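PDB 5LW0: basic helix-loop-helix, putative, expressed from Oryza sativa subsp. japonica, which binds ADP-ribose through its macrodomain and probably acts in ADP-ribose signalling or DNA repair. Local coordinates for residues A[125-130]-A[138-143]. Residues are numbered along the deposited sequence; the frame is centred on the assembly and turned at random.
Sequences IANAAN and GGVNAA. With AR6 ([(2R,3S,4R,5R)-5-(6-aminopurin-9-yl)-3,4-dihydroxy-oxolan-2-yl]methyl [hydroxy-[[(2R,3S,4R,5S)-3,4,5-trihydroxyoxolan-2-yl]methoxy]phosphoryl] hydrogen phosphate), chain C.
The side-chain amides of Asn-127 and Asn-141 meet edge to edge, nearly coplanar, their planes 17° apart, while Val-140 CG2 lies over one face of the ADP-ribose adenine, 3.9 Å from C5 and almost straight above it. Asn-127 ND2 gives a straight bond of 2.9 Å to Asn-141 OD1, with the acceptor in the donor's own amide plane; its other N-H goes to His-190 ND1. Both residues hold CG anti to the backbone N (chi1 178° and -177°), which lets the two amides reach each other between strand and helix. Water 2 gives Asn-141 OD1 a second donor, 2.7 Å away, and accepts from Asn-130 N. Asn-141 ND2 turns to the carbonyls of Lys-134 and Gly-136, so the amide also ties down the glycine-rich loop. The Asn-130 amide, steeply inclined to that of Asn-141, sends ND2 to ribose hydroxyl O2D at 3.1 Å and to Lys-134 O. Val-140 CG1 touches Ala-128 CB at 3.6 Å, and Val-140 N donates to phosphate oxygen O2A at 2.8 Å. Water 1 joins Ala-128 O, Asn-141 N and that same oxygen. Near the N-terminal end of helix 139-148 one amide N-H thus meets the diphosphate directly and the next through water, which probably steadies its negative charge. Gly-139, at positive phi, brings CA to 3.4 Å from O2A. The contact forms part of the macrodomain's ADP-ribose pocket, completed by Asp-79, Ser-44, Asp-110 and Ile-111 among others. Strand 124-128, between strands 37-40 and 187-192, runs through the loop into helix 139-148, whose Ile-144 packs against Ile-125 and Asn-127.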
ATOM      1  N   ILE A 125      -0.782   1.031  -7.402  1.00 13.15           N
ATOM      2  CA  ILE A 125      -0.377   1.568  -6.106  1.00 13.74           C
ATOM      3  C   ILE A 125      -1.412   1.271  -5.038  1.00 13.54           C
ATOM      4  O   ILE A 125      -2.599   1.109  -5.325  1.00 15.20           O
ATOM      5  CB  ILE A 125      -0.074   3.072  -6.156  1.00 15.54           C
ATOM      6  CG1 ILE A 125      -1.303   3.848  -6.427  1.00 19.14           C
ATOM      7  CG2 ILE A 125       1.029   3.398  -7.187  1.00 17.40           C
ATOM      8  CD1 ILE A 125      -1.082   5.360  -6.344  1.00 22.31           C
ATOM      9  N   ALA A 126      -0.941   1.096  -3.806  1.00 13.18           N
ATOM     10  CA  ALA A 126      -1.845   0.910  -2.651  1.00 13.79           C
ATOM     11  C   ALA A 126      -2.088   2.199  -1.914  1.00 13.86           C
ATOM     12  O   ALA A 126      -1.193   3.058  -1.824  1.00 15.03           O
ATOM     13  CB  ALA A 126      -1.241  -0.091  -1.715  1.00 14.17           C
ATOM     14  N   ASN A 127      -3.273   2.316  -1.349  1.00 14.10           N
ATOM     15  CA  ASN A 127      -3.676   3.443  -0.549  1.00 14.25           C
ATOM     16  C   ASN A 127      -4.006   3.022   0.869  1.00 14.86           C
ATOM     17  O   ASN A 127      -4.622   1.996   1.084  1.00 15.60           O
ATOM     18  CB  ASN A 127      -4.867   4.063  -1.203  1.00 15.35           C
ATOM     19  CG  ASN A 127      -5.406   5.231  -0.414  1.00 16.50           C
ATOM     20  OD1 ASN A 127      -4.630   5.997   0.162  1.00 16.74           O
ATOM     21  ND2 ASN A 127      -6.735   5.387  -0.406  1.00 15.99           N
ATOM     22  N   ALA A 128      -3.553   3.787   1.876  1.00 14.52           N
ATOM     23  CA  ALA A 128      -3.947   3.557   3.213  1.00 14.78           C
ATOM     24  C   ALA A 128      -5.249   4.325   3.451  1.00 15.35           C
ATOM     25  O   ALA A 128      -5.256   5.498   3.766  1.00 16.07           O
ATOM     26  CB  ALA A 128      -2.853   3.970   4.180  1.00 16.66           C
ATOM     27  N   ALA A 129      -6.327   3.603   3.297  1.00 14.82           N
ATOM     28  CA  ALA A 129      -7.650   4.200   3.204  1.00 16.25           C
ATOM     29  C   ALA A 129      -8.249   4.399   4.548  1.00 16.48           C
ATOM     30  O   ALA A 129      -7.765   3.898   5.567  1.00 15.79           O
ATOM     31  CB  ALA A 129      -8.541   3.273   2.344  1.00 16.71           C
ATOM     32  N   ASN A 130      -9.414   5.092   4.576  1.00 17.33           N
ATOM     33  CA  ASN A 130     -10.318   5.025   5.735  1.00 18.67           C
ATOM     34  C   ASN A 130     -11.551   4.137   5.436  1.00 17.51           C
ATOM     35  O   ASN A 130     -11.788   3.763   4.288  1.00 18.07           O
ATOM     36  CB  ASN A 130     -10.739   6.451   6.158  1.00 20.13           C
ATOM     37  CG  ASN A 130     -11.426   7.193   5.052  1.00 21.98           C
ATOM     38  OD1 ASN A 130     -12.511   6.808   4.625  1.00 21.71           O
ATOM     39  ND2 ASN A 130     -10.762   8.220   4.511  1.00 24.26           N
ATOM     40  N   GLY A 138      -5.880  13.882   5.185  1.00 31.39           N
ATOM     41  CA  GLY A 138      -4.438  13.822   5.251  1.00 36.75           C
ATOM     42  C   GLY A 138      -3.855  12.440   4.903  1.00 33.34           C
ATOM     43  O   GLY A 138      -4.555  11.541   4.370  1.00 35.96           O
ATOM     44  N   GLY A 139      -2.566  12.326   5.127  1.00 27.39           N
ATOM     45  CA  GLY A 139      -1.814  11.149   4.767  1.00 23.52           C
ATOM     46  C   GLY A 139      -1.832  10.789   3.300  1.00 19.67           C
ATOM     47  O   GLY A 139      -2.137  11.596   2.363  1.00 20.39           O
ATOM     48  N   VAL A 140      -1.519   9.533   3.048  1.00 17.66           N
ATOM     49  CA  VAL A 140      -1.400   9.105   1.697  1.00 17.18           C
ATOM     50  C   VAL A 140      -2.737   9.069   1.006  1.00 15.95           C
ATOM     51  O   VAL A 140      -2.837   9.329  -0.194  1.00 17.28           O
ATOM     52  CB  VAL A 140      -0.665   7.746   1.611  1.00 21.13           C
ATOM     53  CG1 VAL A 140      -1.547   6.629   2.066  1.00 21.56           C
ATOM     54  CG2 VAL A 140      -0.223   7.502   0.193  1.00 25.41           C
ATOM     55  N   ASN A 141      -3.820   8.831   1.762  1.00 16.34           N
ATOM     56  CA  ASN A 141      -5.169   8.844   1.171  1.00 16.14           C
ATOM     57  C   ASN A 141      -5.497  10.199   0.524  1.00 16.91           C
ATOM     58  O   ASN A 141      -5.929  10.270  -0.619  1.00 15.79           O
ATOM     59  CB  ASN A 141      -6.176   8.508   2.240  1.00 16.47           C
ATOM     60  CG  ASN A 141      -7.581   8.437   1.710  1.00 19.76           C
ATOM     61  OD1 ASN A 141      -7.984   7.484   1.115  1.00 17.04           O
ATOM     62  ND2 ASN A 141      -8.367   9.518   1.965  1.00 18.20           N
ATOM     63  N   ALA A 142      -5.158  11.282   1.236  1.00 18.36           N
ATOM     64  CA  ALA A 142      -5.363  12.619   0.642  1.00 18.94           C
ATOM     65  C   ALA A 142      -4.565  12.836  -0.601  1.00 19.15           C
ATOM     66  O   ALA A 142      -5.063  13.358  -1.589  1.00 20.37           O
ATOM     67  CB  ALA A 142      -5.046  13.679   1.675  1.00 19.34           C
ATOM     68  N   ALA A 143      -3.308  12.403  -0.562  1.00 20.81           N
ATOM     69  CA  ALA A 143      -2.426  12.583  -1.686  1.00 18.56           C
ATOM     70  C   ALA A 143      -2.893  11.841  -2.919  1.00 19.07           C
ATOM     71  O   ALA A 143      -2.825  12.361  -4.005  1.00 19.40           O
ATOM     72  CB  ALA A 143      -1.010  12.136  -1.294  1.00 19.72           C
TER
HETATM   73  N1  AR6 C 301       3.878   8.985  -0.737  1.00 16.95           N
HETATM   74  C2  AR6 C 301       4.411   7.948  -0.057  1.00 18.03           C
HETATM   75  N3  AR6 C 301       4.203   7.718   1.225  1.00 18.91           N
HETATM   76  C4  AR6 C 301       3.403   8.553   1.958  1.00 21.42           C
HETATM   77  C5  AR6 C 301       2.758   9.666   1.331  1.00 22.40           C
HETATM   78  C6  AR6 C 301       3.027   9.862  -0.104  1.00 18.89           C
HETATM   79  N6  AR6 C 301       2.486  10.836  -0.794  1.00 19.77           N
HETATM   80  N7  AR6 C 301       2.000  10.323   2.329  1.00 22.08           N
HETATM   81  C8  AR6 C 301       2.148   9.596   3.459  1.00 20.80           C
HETATM   82  N9  AR6 C 301       2.987   8.518   3.246  1.00 21.22           N
HETATM   83  PA  AR6 C 301      -1.050   7.281   6.573  1.00 20.24           P
HETATM   84  PB  AR6 C 301      -2.398   5.141   8.148  1.00 19.39           P
HETATM   85  C1' AR6 C 301       3.327   7.438   4.148  1.00 20.94           C
HETATM   86  O1A AR6 C 301      -1.189   8.190   7.812  1.00 22.58           O
HETATM   87  O1B AR6 C 301      -1.475   5.297   9.331  1.00 17.94           O
HETATM   88  C1D AR6 C 301      -5.534   8.548   6.086  1.00 39.55           C
HETATM   89  O1D AR6 C 301      -5.649   9.933   5.834  1.00 39.06           O
HETATM   90  C2' AR6 C 301       3.512   7.772   5.623  1.00 19.81           C
HETATM   91  O2' AR6 C 301       4.780   8.442   5.901  1.00 21.13           O
HETATM   92  O2A AR6 C 301      -1.415   7.801   5.235  1.00 20.34           O
HETATM   93  O2B AR6 C 301      -2.802   3.771   7.690  1.00 18.03           O
HETATM   94  C2D AR6 C 301      -6.934   7.883   5.931  1.00 39.83           C
HETATM   95  O2D AR6 C 301      -7.998   8.902   5.744  1.00 34.94           O
HETATM   96  C3' AR6 C 301       3.339   6.409   6.247  1.00 22.37           C
HETATM   97  O3' AR6 C 301       4.580   5.651   6.249  1.00 21.52           O
HETATM   98  O3A AR6 C 301      -1.864   5.892   6.815  1.00 19.65           O
HETATM   99  C3D AR6 C 301      -7.128   7.080   7.187  1.00 33.63           C
HETATM  100  O3D AR6 C 301      -8.115   7.806   7.975  1.00 46.89           O
HETATM  101  C4' AR6 C 301       2.311   5.718   5.330  1.00 20.37           C
HETATM  102  O4' AR6 C 301       2.201   6.514   4.172  1.00 21.19           O
HETATM  103  C4D AR6 C 301      -5.749   7.075   7.888  1.00 30.38           C
HETATM  104  O4D AR6 C 301      -5.000   8.219   7.412  1.00 29.21           O
HETATM  105  C5' AR6 C 301       0.946   5.566   5.951  1.00 22.56           C
HETATM  106  O5' AR6 C 301       0.513   6.782   6.590  1.00 21.21           O
HETATM  107  C5D AR6 C 301      -4.873   5.864   7.586  1.00 22.87           C
HETATM  108  O5D AR6 C 301      -3.748   5.961   8.488  1.00 20.97           O
HETATM  109  O   HOH W   1      -3.908   7.764   4.513  1.00 17.43           O
HETATM  110  O   HOH W   2     -10.307   6.250   1.882  1.00 21.49           O